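Local coordinates for protein separin (PDB 5U1T) that cleaves the MCD1/SCC1 subunit of cohesin as a caspase-like cysteine protease, triggering chromosome segregation at the onset of anaphase, at residues A[642-647]-A[679-684]; A[735-740]-A[782-787]. All blocks are in the same frame, centred on the assembly; numbering follows the deposited sequence.

Contact 1 (A[642-647]-A[679-684]); sequences VPYADN and KIEQAL
P643 and Y644 face E681 and Q682 across two helical segments that run nearly parallel, their N-to-C directions 17° apart and their axes 10.8 Å from each other at closest approach, with the CA atoms of P643 and Q682 standing level at 7.2 Å. At this spacing the side chains must bridge the gap, and the Y644 ring spans much of it. Its CG is turned beside the backbone N and anti to the carbonyl carbon (chi1 -73°), which carries the ring across to the second helix, hydroxyl leading. The phenol OH comes to 3.0 Å from OE2 of E681; the carboxylate oxygen sits at the edge of the ring, near its plane. E681 reaches this place with a chain that is extended beyond CG, and the two side chains cross at about a right angle, with ring and carboxylate planes 71° apart. The firmer partner of OE2 is K734 of helix 729-752, with which it forms a salt bridge. Q682 adds two separate points of touch: its NE2 approaches the Y644 ring obliquely, 4.2 Å from CE1, while its CG rests 4.5 Å from CB of P643, a loose apolar touch near the start of both helices. Further on, ND2 of N647 donates a hydrogen bond to O of L685, tying helix 642-655 to helix 680-689 beyond this pair. With helix 659-672 between them in sequence, this near-parallel pairing of alternate helices is consistent with an alpha-solenoid, within the helical region of separase.

Contact 2 (A[735-740]-A[782-787]); sequences VILLNI and QGSRLA
L737 reaches across to S784 and A787, one turn apart on the facing helix, and a single methyl makes all its closest contacts. Its CG lies beside the backbone N and anti to the carbonyl carbon (chi1 -69°), and chi2 of 171° sends CD1 forward onto the other helix. There CD1 meets CB of A787 at 3.8 Å and OG of S784 at 3.4 Å. The touch on A787 is purely apolar; that on S784 sets a methyl against both CB and the hydroxyl oxygen of a buried serine. Both partners have short side chains, and the CA atoms of L737 and A787 are 7.3 Å apart. On another side of helix 782-805, R785 points away from this interface and bends back along its own helix: NH1 donates to OE1 of Q782 at 2.7 Å, on a lone pair in the carbonyl plane, with a weak second bond from NE. NH2 of R785 also hydrogen-bonds to the backbone of another protein chain. Between the two segments in sequence runs helix 756-775, whose L773 packs on L737 and I736, while helix 680-689 covers V735 and L738 and helix 602-617 covers L786.

The two contacts follow one another along the chain, their centres about 14 Å apart, and meet where CD2 of L684, from contact 1, packs 3.8 Å from CB of L738, from contact 2. They share no helix, yet helix 729-752 of contact 2 also lies against helix 680-689 of contact 1. Contact 1 is a surface contact built largely from polar groups, a phenol, a carboxylate and an amide; contact 2 is partly buried, nearer the centre of the chain, and rests on one leucine methyl. Of the two, contact 2 alone adjoins another protein chain, through Q782 and R785. Both lie away from the predicted active site.

Contact 1 (A[642-647]-A[679-684])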
loop_
_atom_site.group_PDB
_atom_site.type_symbol
_atom_site.label_atom_id
_atom_site.label_comp_id
_atom_site.label_asym_id
_atom_site.label_seq_id
_atom_site.Cartn_x
_atom_site.Cartn_y
_atom_site.Cartn_z
ATOM N N VAL A 642 16.949 8.719 10.349
ATOM C CA VAL A 642 16.109 8.641 11.545
ATOM C C VAL A 642 14.629 9.047 11.336
ATOM O O VAL A 642 13.748 8.507 12.006
ATOM C CB VAL A 642 16.722 9.494 12.690
ATOM C CG1 VAL A 642 15.760 9.632 13.862
ATOM C CG2 VAL A 642 18.021 8.875 13.161
ATOM N N PRO A 643 14.342 9.989 10.417
ATOM C CA PRO A 643 12.927 10.145 10.038
ATOM C C PRO A 643 12.252 8.834 9.615
ATOM O O PRO A 643 11.044 8.657 9.826
ATOM C CB PRO A 643 12.990 11.114 8.849
ATOM C CG PRO A 643 14.175 11.972 9.153
ATOM C CD PRO A 643 15.173 11.090 9.886
ATOM N N TYR A 644 13.013 7.927 9.015
ATOM C CA TYR A 644 12.442 6.659 8.598
ATOM C C TYR A 644 12.301 5.729 9.781
ATOM O O TYR A 644 11.332 4.972 9.868
ATOM C CB TYR A 644 13.282 5.989 7.521
ATOM C CG TYR A 644 13.174 6.648 6.175
ATOM C CD1 TYR A 644 13.951 7.759 5.867
ATOM C CD2 TYR A 644 12.318 6.153 5.210
ATOM C CE1 TYR A 644 13.868 8.363 4.644
ATOM C CE2 TYR A 644 12.230 6.746 3.984
ATOM C CZ TYR A 644 13.010 7.852 3.703
ATOM O OH TYR A 644 12.939 8.459 2.468
ATOM N N ALA A 645 13.270 5.769 10.686
ATOM C CA ALA A 645 13.176 4.926 11.854
ATOM C C ALA A 645 11.957 5.369 12.662
ATOM O O ALA A 645 11.216 4.535 13.150
ATOM C CB ALA A 645 14.439 4.990 12.671
ATOM N N ASP A 646 11.725 6.677 12.759
ATOM C CA ASP A 646 10.622 7.200 13.562
ATOM C C ASP A 646 9.260 6.808 12.980
ATOM O O ASP A 646 8.421 6.279 13.703
ATOM C CB ASP A 646 10.726 8.724 13.712
ATOM C CG ASP A 646 11.633 9.136 14.877
ATOM O OD1 ASP A 646 11.955 8.254 15.700
ATOM O OD2 ASP A 646 12.028 10.325 14.987
ATOM N N ASN A 647 9.049 7.048 11.687
ATOM C CA ASN A 647 7.830 6.611 11.012
ATOM C C ASN A 647 7.595 5.109 11.144
ATOM O O ASN A 647 6.464 4.669 11.384
ATOM C CB ASN A 647 7.867 6.991 9.522
ATOM C CG ASN A 647 6.789 6.248 8.669
ATOM O OD1 ASN A 647 6.861 5.027 8.465
ATOM N ND2 ASN A 647 5.828 7.003 8.132
ATOM N N LYS A 679 10.907 18.964 3.307
ATOM C CA LYS A 679 10.821 18.616 1.896
ATOM C C LYS A 679 9.705 17.605 1.725
ATOM O O LYS A 679 9.308 16.950 2.693
ATOM C CB LYS A 679 12.139 18.054 1.358
ATOM C CG LYS A 679 12.265 18.165 -0.163
ATOM C CD LYS A 679 13.384 17.275 -0.705
ATOM C CE LYS A 679 13.022 15.789 -0.561
ATOM N NZ LYS A 679 11.710 15.499 -1.207
ATOM N N ILE A 680 9.218 17.475 0.494
ATOM C CA ILE A 680 7.996 16.724 0.216
ATOM C C ILE A 680 8.131 15.264 0.618
ATOM O O ILE A 680 7.142 14.623 0.973
ATOM C CB ILE A 680 7.593 16.803 -1.279
ATOM C CG1 ILE A 680 7.780 18.223 -1.807
ATOM C CG2 ILE A 680 6.140 16.393 -1.466
ATOM C CD1 ILE A 680 7.073 19.274 -0.978
ATOM N N GLU A 681 9.354 14.741 0.580
ATOM C CA GLU A 681 9.560 13.347 0.949
ATOM C C GLU A 681 9.405 13.131 2.456
ATOM O O GLU A 681 8.795 12.154 2.889
ATOM C CB GLU A 681 10.926 12.847 0.485
ATOM C CG GLU A 681 10.817 11.505 -0.215
ATOM C CD GLU A 681 12.118 10.698 -0.237
ATOM O OE1 GLU A 681 13.236 11.301 -0.261
ATOM O OE2 GLU A 681 12.006 9.440 -0.245
ATOM N N GLN A 682 9.945 14.041 3.257
ATOM C CA GLN A 682 9.829 13.901 4.692
ATOM C C GLN A 682 8.402 14.171 5.160
ATOM O O GLN A 682 7.938 13.575 6.125
ATOM C CB GLN A 682 10.813 14.830 5.394
ATOM C CG GLN A 682 12.154 14.170 5.654
ATOM C CD GLN A 682 12.900 13.792 4.365
ATOM O OE1 GLN A 682 13.092 14.630 3.461
ATOM N NE2 GLN A 682 13.328 12.522 4.276
ATOM N N ALA A 683 7.708 15.065 4.467
ATOM C CA ALA A 683 6.337 15.415 4.817
ATOM C C ALA A 683 5.401 14.265 4.491
ATOM O O ALA A 683 4.456 13.986 5.229
ATOM C CB ALA A 683 5.909 16.669 4.089
ATOM N N LEU A 684 5.665 13.600 3.370
ATOM C CA LEU A 684 4.912 12.416 3.012
ATOM C C LEU A 684 5.123 11.367 4.087
ATOM O O LEU A 684 4.185 10.681 4.507
ATOM C CB LEU A 684 5.335 11.891 1.642
ATOM C CG LEU A 684 4.650 12.498 0.411
ATOM C CD1 LEU A 684 5.409 12.129 -0.863
ATOM C CD2 LEU A 684 3.195 12.062 0.304
#

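Contact 2 (A[735-740]-A[782-787])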
loop_
_atom_site.group_PDB
_atom_site.type_symbol
_atom_site.label_atom_id
_atom_site.label_comp_id
_atom_site.label_asym_id
_atom_site.label_seq_id
_atom_site.Cartn_x
_atom_site.Cartn_y
_atom_site.Cartn_z
ATOM N N VAL A 735 2.596 10.550 -3.425
ATOM C CA VAL A 735 1.477 11.431 -3.076
ATOM C C VAL A 735 0.126 10.712 -3.253
ATOM O O VAL A 735 -0.728 10.736 -2.365
ATOM C CB VAL A 735 1.506 12.743 -3.927
ATOM C CG1 VAL A 735 0.156 13.423 -3.958
ATOM C CG2 VAL A 735 2.565 13.705 -3.403
ATOM N N ILE A 736 -0.057 10.066 -4.398
ATOM C CA ILE A 736 -1.291 9.358 -4.670
ATOM C C ILE A 736 -1.479 8.264 -3.637
ATOM O O ILE A 736 -2.570 8.087 -3.117
ATOM C CB ILE A 736 -1.309 8.753 -6.085
ATOM C CG1 ILE A 736 -1.146 9.847 -7.140
ATOM C CG2 ILE A 736 -2.610 8.035 -6.335
ATOM C CD1 ILE A 736 -1.174 9.318 -8.571
ATOM N N LEU A 737 -0.405 7.545 -3.326
ATOM C CA LEU A 737 -0.461 6.509 -2.296
ATOM C C LEU A 737 -0.864 7.074 -0.932
ATOM O O LEU A 737 -1.566 6.408 -0.177
ATOM C CB LEU A 737 0.880 5.788 -2.174
ATOM C CG LEU A 737 1.291 4.900 -3.345
ATOM C CD1 LEU A 737 2.727 4.434 -3.163
ATOM C CD2 LEU A 737 0.358 3.715 -3.506
ATOM N N LEU A 738 -0.419 8.290 -0.617
ATOM C CA LEU A 738 -0.795 8.926 0.644
ATOM C C LEU A 738 -2.304 9.112 0.702
ATOM O O LEU A 738 -2.952 8.809 1.709
ATOM C CB LEU A 738 -0.099 10.280 0.818
ATOM C CG LEU A 738 -0.530 11.053 2.064
ATOM C CD1 LEU A 738 0.107 10.461 3.300
ATOM C CD2 LEU A 738 -0.231 12.529 1.942
ATOM N N ASN A 739 -2.855 9.623 -0.394
ATOM C CA ASN A 739 -4.269 9.938 -0.458
ATOM C C ASN A 739 -5.101 8.668 -0.516
ATOM O O ASN A 739 -6.230 8.650 -0.066
ATOM C CB ASN A 739 -4.561 10.844 -1.652
ATOM C CG ASN A 739 -4.130 12.294 -1.410
ATOM O OD1 ASN A 739 -2.957 12.637 -1.570
ATOM N ND2 ASN A 739 -5.077 13.148 -1.045
ATOM N N ILE A 740 -4.530 7.604 -1.060
ATOM C CA ILE A 740 -5.188 6.314 -1.060
ATOM C C ILE A 740 -5.329 5.831 0.380
ATOM O O ILE A 740 -6.402 5.397 0.814
ATOM C CB ILE A 740 -4.408 5.290 -1.899
ATOM C CG1 ILE A 740 -4.600 5.595 -3.393
ATOM C CG2 ILE A 740 -4.827 3.869 -1.543
ATOM C CD1 ILE A 740 -3.814 4.702 -4.355
ATOM N N GLN A 782 9.828 -0.844 -6.084
ATOM C CA GLN A 782 9.534 -1.863 -5.092
ATOM C C GLN A 782 8.788 -1.325 -3.883
ATOM O O GLN A 782 7.750 -1.870 -3.528
ATOM C CB GLN A 782 10.815 -2.540 -4.619
ATOM C CG GLN A 782 10.625 -3.454 -3.406
ATOM C CD GLN A 782 9.958 -4.785 -3.742
ATOM O OE1 GLN A 782 9.176 -4.894 -4.688
ATOM N NE2 GLN A 782 10.272 -5.806 -2.963
ATOM N N GLY A 783 9.297 -0.259 -3.265
ATOM C CA GLY A 783 8.663 0.332 -2.092
ATOM C C GLY A 783 7.222 0.782 -2.329
ATOM O O GLY A 783 6.324 0.556 -1.506
ATOM N N SER A 784 6.987 1.410 -3.468
ATOM C CA SER A 784 5.650 1.828 -3.823
ATOM C C SER A 784 4.765 0.654 -4.253
ATOM O O SER A 784 3.562 0.696 -4.070
ATOM C CB SER A 784 5.717 2.879 -4.923
ATOM O OG SER A 784 5.885 4.150 -4.337
ATOM N N ARG A 785 5.349 -0.393 -4.822
ATOM C CA ARG A 785 4.549 -1.527 -5.252
ATOM C C ARG A 785 3.987 -2.241 -4.023
ATOM O O ARG A 785 2.838 -2.677 -4.014
ATOM C CB ARG A 785 5.367 -2.485 -6.120
ATOM C CG ARG A 785 4.562 -3.632 -6.658
ATOM C CD ARG A 785 5.403 -4.554 -7.473
ATOM N NE ARG A 785 6.472 -5.162 -6.704
ATOM C CZ ARG A 785 6.418 -6.384 -6.187
ATOM N NH1 ARG A 785 7.444 -6.861 -5.501
ATOM N NH2 ARG A 785 5.340 -7.136 -6.350
ATOM N N LEU A 786 4.806 -2.341 -2.980
ATOM C CA LEU A 786 4.397 -2.989 -1.756
ATOM C C LEU A 786 3.368 -2.126 -1.058
ATOM O O LEU A 786 2.417 -2.641 -0.489
ATOM C CB LEU A 786 5.601 -3.248 -0.839
ATOM C CG LEU A 786 6.725 -4.130 -1.380
ATOM C CD1 LEU A 786 7.888 -4.181 -0.402
ATOM C CD2 LEU A 786 6.239 -5.530 -1.739
ATOM N N ALA A 787 3.562 -0.811 -1.102
ATOM C CA ALA A 787 2.624 0.124 -0.483
ATOM C C ALA A 787 1.234 -0.092 -1.060
ATOM O O ALA A 787 0.256 -0.210 -0.330
ATOM C CB ALA A 787 3.060 1.554 -0.705
#